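Local coordinates for protein glucose-6-phosphate 1-dehydrogenase (Mycobacterium avium, PDB 4LGV) that probably catalyses the NADP-dependent oxidation of glucose 6-phosphate to 6-phosphogluconolactone, the first step of the oxidative pentose phosphate pathway, at residues Arg297-Gly302 with Thr315-Ala320; Leu343-Thr348 with Gly460-Glu465. All coordinates share one frame; numbering follows the deposited sequence.

Interaction 1 of 2, residues Arg297-Gly302 with Thr315-Ala320; sequences RGQYRG and TETYVA
A classic beta bulge interrupts the pairing of strands 295-300 and 318-323 in the large mixed sheet of the C-terminal domain: Thr317 and Tyr318 both face Gly298. Gly298 N gives a nearly straight hydrogen bond to Tyr318 O at 2.9 Å. In return Gly298 O takes two N-H groups. Thr317 N lies 2.8 Å from Gly298 O, in the carbonyl plane, and the second bond, from Tyr318 N, is weak. Thr317 OG1 sits between its backbone N and carbonyl carbon (chi1 60°) and accepts from Tyr300 N at 3.1 Å. The same hydroxyl is bonded to Tyr457 OH on the neighbouring strand. Thr317 CG2 packs on CD2 and CE2 of the Tyr300 ring. Gln299 is extended, and its NE2 gives Thr315 O a nearly straight bond of 3.0 Å, with the acceptor in the plane of the Gln299 amide; NE2 also bonds to Ser313 O. Arg297 bends at chi3 (74°) to reach Glu316, and one guanidinium face lies over Glu316 CB. Arg297 NH2 makes a salt bridge to Glu316 OE1 at 2.9 Å. It comes from above the carboxylate plane, and OE1 is tilted out of the guanidinium plane. NH2 also bonds to Thr314 O, NH1 goes to Ser452 O, and Glu316 OE2 takes Val248 N. Both buried groups thus have more than one partner, which probably favours their charged forms and limits rotation.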
loop_
_atom_site.group_PDB
_atom_site.type_symbol
_atom_site.label_atom_id
_atom_site.label_comp_id
_atom_site.label_asym_id
_atom_site.label_seq_id
_atom_site.Cartn_x
_atom_site.Cartn_y
_atom_site.Cartn_z
ATOM N N ARG A 297 -19.820 -30.541 13.434
ATOM C CA ARG A 297 -19.342 -31.353 14.546
ATOM C C ARG A 297 -19.259 -32.806 14.135
ATOM O O ARG A 297 -20.183 -33.347 13.520
ATOM C CB ARG A 297 -20.255 -31.209 15.740
ATOM C CG ARG A 297 -20.207 -29.829 16.319
ATOM C CD ARG A 297 -21.303 -29.603 17.322
ATOM N NE ARG A 297 -21.025 -30.304 18.559
ATOM C CZ ARG A 297 -21.678 -31.379 19.021
ATOM N NH1 ARG A 297 -22.687 -31.950 18.356
ATOM N NH2 ARG A 297 -21.304 -31.892 20.189
ATOM N N GLY A 298 -18.137 -33.434 14.468
ATOM C CA GLY A 298 -17.889 -34.809 14.100
ATOM C C GLY A 298 -17.557 -35.684 15.293
ATOM O O GLY A 298 -17.124 -35.195 16.334
ATOM N N GLN A 299 -17.738 -36.994 15.099
ATOM C CA GLN A 299 -17.420 -37.992 16.103
ATOM C C GLN A 299 -16.922 -39.230 15.405
ATOM O O GLN A 299 -17.599 -39.782 14.529
ATOM C CB GLN A 299 -18.653 -38.344 16.902
ATOM C CG GLN A 299 -18.374 -39.071 18.190
ATOM C CD GLN A 299 -19.657 -39.617 18.781
ATOM O OE1 GLN A 299 -20.120 -40.688 18.365
ATOM N NE2 GLN A 299 -20.247 -38.890 19.739
ATOM N N TYR A 300 -15.718 -39.652 15.758
ATOM C CA TYR A 300 -15.142 -40.759 15.052
ATOM C C TYR A 300 -15.842 -42.103 15.433
ATOM O O TYR A 300 -16.254 -42.302 16.576
ATOM C CB TYR A 300 -13.625 -40.791 15.242
ATOM C CG TYR A 300 -13.088 -41.224 16.593
ATOM C CD1 TYR A 300 -12.974 -42.580 16.931
ATOM C CD2 TYR A 300 -12.551 -40.284 17.472
ATOM C CE1 TYR A 300 -12.399 -42.973 18.145
ATOM C CE2 TYR A 300 -11.979 -40.655 18.682
ATOM C CZ TYR A 300 -11.909 -42.000 19.028
ATOM O OH TYR A 300 -11.344 -42.312 20.232
ATOM N N ARG A 301 -15.956 -42.992 14.446
ATOM C CA ARG A 301 -16.576 -44.308 14.617
ATOM C C ARG A 301 -15.690 -45.131 15.541
ATOM O O ARG A 301 -14.480 -45.293 15.295
ATOM C CB ARG A 301 -16.769 -45.018 13.274
ATOM N N GLY A 302 -16.294 -45.611 16.630
ATOM C CA GLY A 302 -15.544 -46.294 17.695
ATOM C C GLY A 302 -15.426 -45.492 18.977
ATOM O O GLY A 302 -15.055 -46.027 20.009
ATOM N N THR A 315 -21.017 -36.006 22.113
ATOM C CA THR A 315 -19.789 -35.198 22.254
ATOM C C THR A 315 -18.946 -35.289 20.981
ATOM O O THR A 315 -18.782 -36.376 20.400
ATOM C CB THR A 315 -18.958 -35.660 23.456
ATOM O OG1 THR A 315 -19.744 -35.522 24.643
ATOM C CG2 THR A 315 -17.708 -34.842 23.595
ATOM N N GLU A 316 -18.423 -34.144 20.543
ATOM C CA GLU A 316 -17.665 -34.080 19.274
ATOM C C GLU A 316 -16.210 -34.364 19.550
ATOM O O GLU A 316 -15.647 -33.915 20.535
ATOM C CB GLU A 316 -17.865 -32.723 18.582
ATOM C CG GLU A 316 -17.046 -31.503 19.117
ATOM C CD GLU A 316 -17.542 -30.922 20.437
ATOM O OE1 GLU A 316 -18.515 -31.459 21.020
ATOM O OE2 GLU A 316 -16.935 -29.932 20.914
ATOM N N THR A 317 -15.604 -35.166 18.687
ATOM C CA THR A 317 -14.167 -35.345 18.676
ATOM C C THR A 317 -13.548 -34.532 17.550
ATOM O O THR A 317 -12.339 -34.586 17.371
ATOM C CB THR A 317 -13.791 -36.819 18.437
ATOM O OG1 THR A 317 -14.311 -37.237 17.166
ATOM C CG2 THR A 317 -14.328 -37.701 19.535
ATOM N N TYR A 318 -14.377 -33.852 16.758
ATOM C CA TYR A 318 -13.935 -33.067 15.587
ATOM C C TYR A 318 -14.824 -31.857 15.443
ATOM O O TYR A 318 -16.018 -31.952 15.712
ATOM C CB TYR A 318 -14.053 -33.874 14.298
ATOM C CG TYR A 318 -13.796 -33.115 12.999
ATOM C CD1 TYR A 318 -14.770 -32.278 12.451
ATOM C CD2 TYR A 318 -12.606 -33.264 12.306
ATOM C CE1 TYR A 318 -14.553 -31.593 11.269
ATOM C CE2 TYR A 318 -12.372 -32.568 11.119
ATOM C CZ TYR A 318 -13.344 -31.723 10.607
ATOM O OH TYR A 318 -13.169 -31.046 9.424
ATOM N N VAL A 319 -14.234 -30.713 15.058
ATOM C CA VAL A 319 -15.009 -29.511 14.716
ATOM C C VAL A 319 -14.415 -28.794 13.545
ATOM O O VAL A 319 -13.218 -28.642 13.469
ATOM C CB VAL A 319 -14.936 -28.375 15.746
ATOM C CG1 VAL A 319 -16.334 -27.832 16.045
ATOM C CG2 VAL A 319 -14.246 -28.823 17.001
ATOM N N ALA A 320 -15.270 -28.250 12.708
ATOM C CA ALA A 320 -14.854 -27.344 11.683
ATOM C C ALA A 320 -15.780 -26.147 11.745
ATOM O O ALA A 320 -16.978 -26.313 11.951
ATOM C CB ALA A 320 -14.929 -27.988 10.337
#

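Interaction 2 of 2, residues Leu343-Thr348 with Gly460-Glu465; sequences LPHKVT and GSWGPE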
loop_
_atom_site.group_PDB
_atom_site.type_symbol
_atom_site.label_atom_id
_atom_site.label_comp_id
_atom_site.label_asym_id
_atom_site.label_seq_id
_atom_site.Cartn_x
_atom_site.Cartn_y
_atom_site.Cartn_z
ATOM N N LEU A 343 -7.437 -38.252 13.024
ATOM C CA LEU A 343 -7.273 -37.759 11.664
ATOM C C LEU A 343 -6.015 -38.413 11.097
ATOM O O LEU A 343 -5.301 -39.089 11.832
ATOM C CB LEU A 343 -7.208 -36.224 11.685
ATOM C CG LEU A 343 -8.519 -35.547 12.088
ATOM C CD1 LEU A 343 -8.483 -34.047 11.803
ATOM C CD2 LEU A 343 -9.750 -36.143 11.408
ATOM N N PRO A 344 -5.701 -38.174 9.815
ATOM C CA PRO A 344 -4.608 -38.929 9.213
ATOM C C PRO A 344 -3.205 -38.628 9.706
ATOM O O PRO A 344 -2.318 -39.470 9.547
ATOM C CB PRO A 344 -4.701 -38.573 7.727
ATOM C CG PRO A 344 -6.101 -38.116 7.537
ATOM C CD PRO A 344 -6.419 -37.378 8.810
ATOM N N HIS A 345 -2.980 -37.437 10.241
ATOM C CA HIS A 345 -1.645 -37.041 10.678
ATOM C C HIS A 345 -1.673 -36.222 11.956
ATOM O O HIS A 345 -2.719 -35.734 12.365
ATOM C CB HIS A 345 -0.971 -36.205 9.603
ATOM C CG HIS A 345 -0.954 -36.852 8.253
ATOM N ND1 HIS A 345 -0.159 -37.938 7.952
ATOM C CD2 HIS A 345 -1.626 -36.546 7.116
ATOM C CE1 HIS A 345 -0.347 -38.280 6.689
ATOM N NE2 HIS A 345 -1.227 -37.447 6.158
ATOM N N LYS A 346 -0.498 -36.074 12.571
ATOM C CA LYS A 346 -0.324 -35.156 13.683
ATOM C C LYS A 346 0.302 -33.854 13.188
ATOM O O LYS A 346 1.489 -33.818 12.896
ATOM C CB LYS A 346 0.550 -35.781 14.768
ATOM C CG LYS A 346 0.691 -34.915 15.997
ATOM C CD LYS A 346 1.754 -35.467 16.922
ATOM C CE LYS A 346 2.049 -34.513 18.059
ATOM N NZ LYS A 346 2.770 -35.204 19.159
ATOM N N VAL A 347 -0.502 -32.796 13.069
ATOM C CA VAL A 347 0.010 -31.509 12.546
ATOM C C VAL A 347 -0.936 -30.405 12.886
ATOM O O VAL A 347 -2.150 -30.586 12.860
ATOM C CB VAL A 347 0.240 -31.577 11.011
ATOM C CG1 VAL A 347 -1.056 -31.908 10.272
ATOM C CG2 VAL A 347 0.856 -30.322 10.491
ATOM N N THR A 348 -0.358 -29.260 13.231
ATOM C CA THR A 348 -1.105 -28.019 13.434
ATOM C C THR A 348 -0.533 -26.991 12.506
ATOM O O THR A 348 0.681 -26.715 12.536
ATOM C CB THR A 348 -1.003 -27.513 14.876
ATOM O OG1 THR A 348 -1.557 -28.514 15.739
ATOM C CG2 THR A 348 -1.785 -26.249 15.067
ATOM N N GLY A 460 -8.829 -42.189 10.738
ATOM C CA GLY A 460 -7.849 -42.153 9.667
ATOM C C GLY A 460 -8.341 -41.335 8.492
ATOM O O GLY A 460 -7.586 -41.110 7.568
ATOM N N SER A 461 -9.599 -40.908 8.501
ATOM C CA SER A 461 -10.096 -40.000 7.451
ATOM C C SER A 461 -9.845 -38.561 7.873
ATOM O O SER A 461 -9.426 -38.311 9.012
ATOM C CB SER A 461 -11.607 -40.226 7.185
ATOM O OG SER A 461 -12.404 -39.683 8.226
ATOM N N TRP A 462 -10.113 -37.618 6.962
ATOM C CA TRP A 462 -9.990 -36.169 7.266
ATOM C C TRP A 462 -11.193 -35.621 8.005
ATOM O O TRP A 462 -11.229 -34.448 8.330
ATOM C CB TRP A 462 -9.726 -35.330 5.984
ATOM C CG TRP A 462 -8.295 -35.238 5.736
ATOM C CD1 TRP A 462 -7.590 -35.810 4.718
ATOM C CD2 TRP A 462 -7.342 -34.621 6.595
ATOM N NE1 TRP A 462 -6.230 -35.556 4.883
ATOM C CE2 TRP A 462 -6.065 -34.826 6.027
ATOM C CE3 TRP A 462 -7.450 -33.883 7.779
ATOM C CZ2 TRP A 462 -4.928 -34.331 6.597
ATOM C CZ3 TRP A 462 -6.308 -33.399 8.356
ATOM C CH2 TRP A 462 -5.067 -33.617 7.764
ATOM N N GLY A 463 -12.183 -36.459 8.262
ATOM C CA GLY A 463 -13.344 -36.020 8.987
ATOM C C GLY A 463 -14.597 -36.065 8.139
ATOM O O GLY A 463 -14.575 -36.481 6.999
ATOM N N PRO A 464 -15.709 -35.634 8.714
ATOM C CA PRO A 464 -16.969 -35.602 7.987
ATOM C C PRO A 464 -16.923 -34.780 6.700
ATOM O O PRO A 464 -16.291 -33.709 6.661
ATOM C CB PRO A 464 -17.950 -34.970 8.977
ATOM C CG PRO A 464 -17.158 -34.499 10.137
ATOM C CD PRO A 464 -15.742 -34.936 10.007
ATOM N N GLU A 465 -17.618 -35.263 5.673
ATOM C CA GLU A 465 -17.706 -34.588 4.374
ATOM C C GLU A 465 -18.409 -33.215 4.481
ATOM O O GLU A 465 -18.175 -32.330 3.669
ATOM C CB GLU A 465 -18.416 -35.479 3.356
#
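The backbones of Leu343-Pro344 and Gly460-Ser461 pass close without a hydrogen bond between them, though Gly460 is bonded to Ala342, just before Leu343; Leu343 CA makes a CA-H...O contact of 3.5 Å with Ser461 O. The ring of Pro344 lies over one face of the Trp462 indole. Pro344 CG is 3.6 Å from the centroid of the five-membered ring and 11° off its normal, a CH-pi contact. Pro344 CD lies over the centre of the whole ring system. Pro344 CG also rests 3.3 Å from Gly460 O. Leu343 reaches the same indole with CD1, 4.1 Å from Trp462 CZ3, and the two side chains cross at about a right angle. With Leu343 CG anti to the carbonyl carbon (chi1 -68°), CD1 meets the indole while CD2 comes to 3.2 Å from Ser461 O. His345 adds a looser touch, with CD2 at 4.0 Å from Trp462 CZ2; CZ2 lies at the imidazole edge, near its plane. Ser461 shapes the loop as an ST turn. Its OG accepts from Gly463 N at 3.2 Å and also bonds to Glu458 O. At the protein surface, Trp462 meets Ala230 on strand 222-230 and the C-terminal residues Gln479 and Pro480. Leu343 packs on Ala230 and on Tyr457 of strand 454-457, and the loop leads into helix 466-470.

In the fold
After the N-terminal parallel-sheet part, the chain reaches strand 295-300. A loop of 12 residues leads to Thr315, and interaction 1 closes it. The chain then follows strands 318-323 and 335-340 to Leu343. Interaction 2 closes a long loop of 111 residues, which holds helices and strands, when the chain returns at Gly460. The two contacts lie in series and neither nest nor cross. Their centres are about 11 Å apart, and they meet directly: the Tyr318 ring packs on Leu343 CD2, Trp462 O and Pro464. Interaction 1 pairs two adjacent strands of the mixed sheet. Interaction 2 holds the loop between strand 454-457 and helix 466-470 to the turn between strands 335-340 and 347-354.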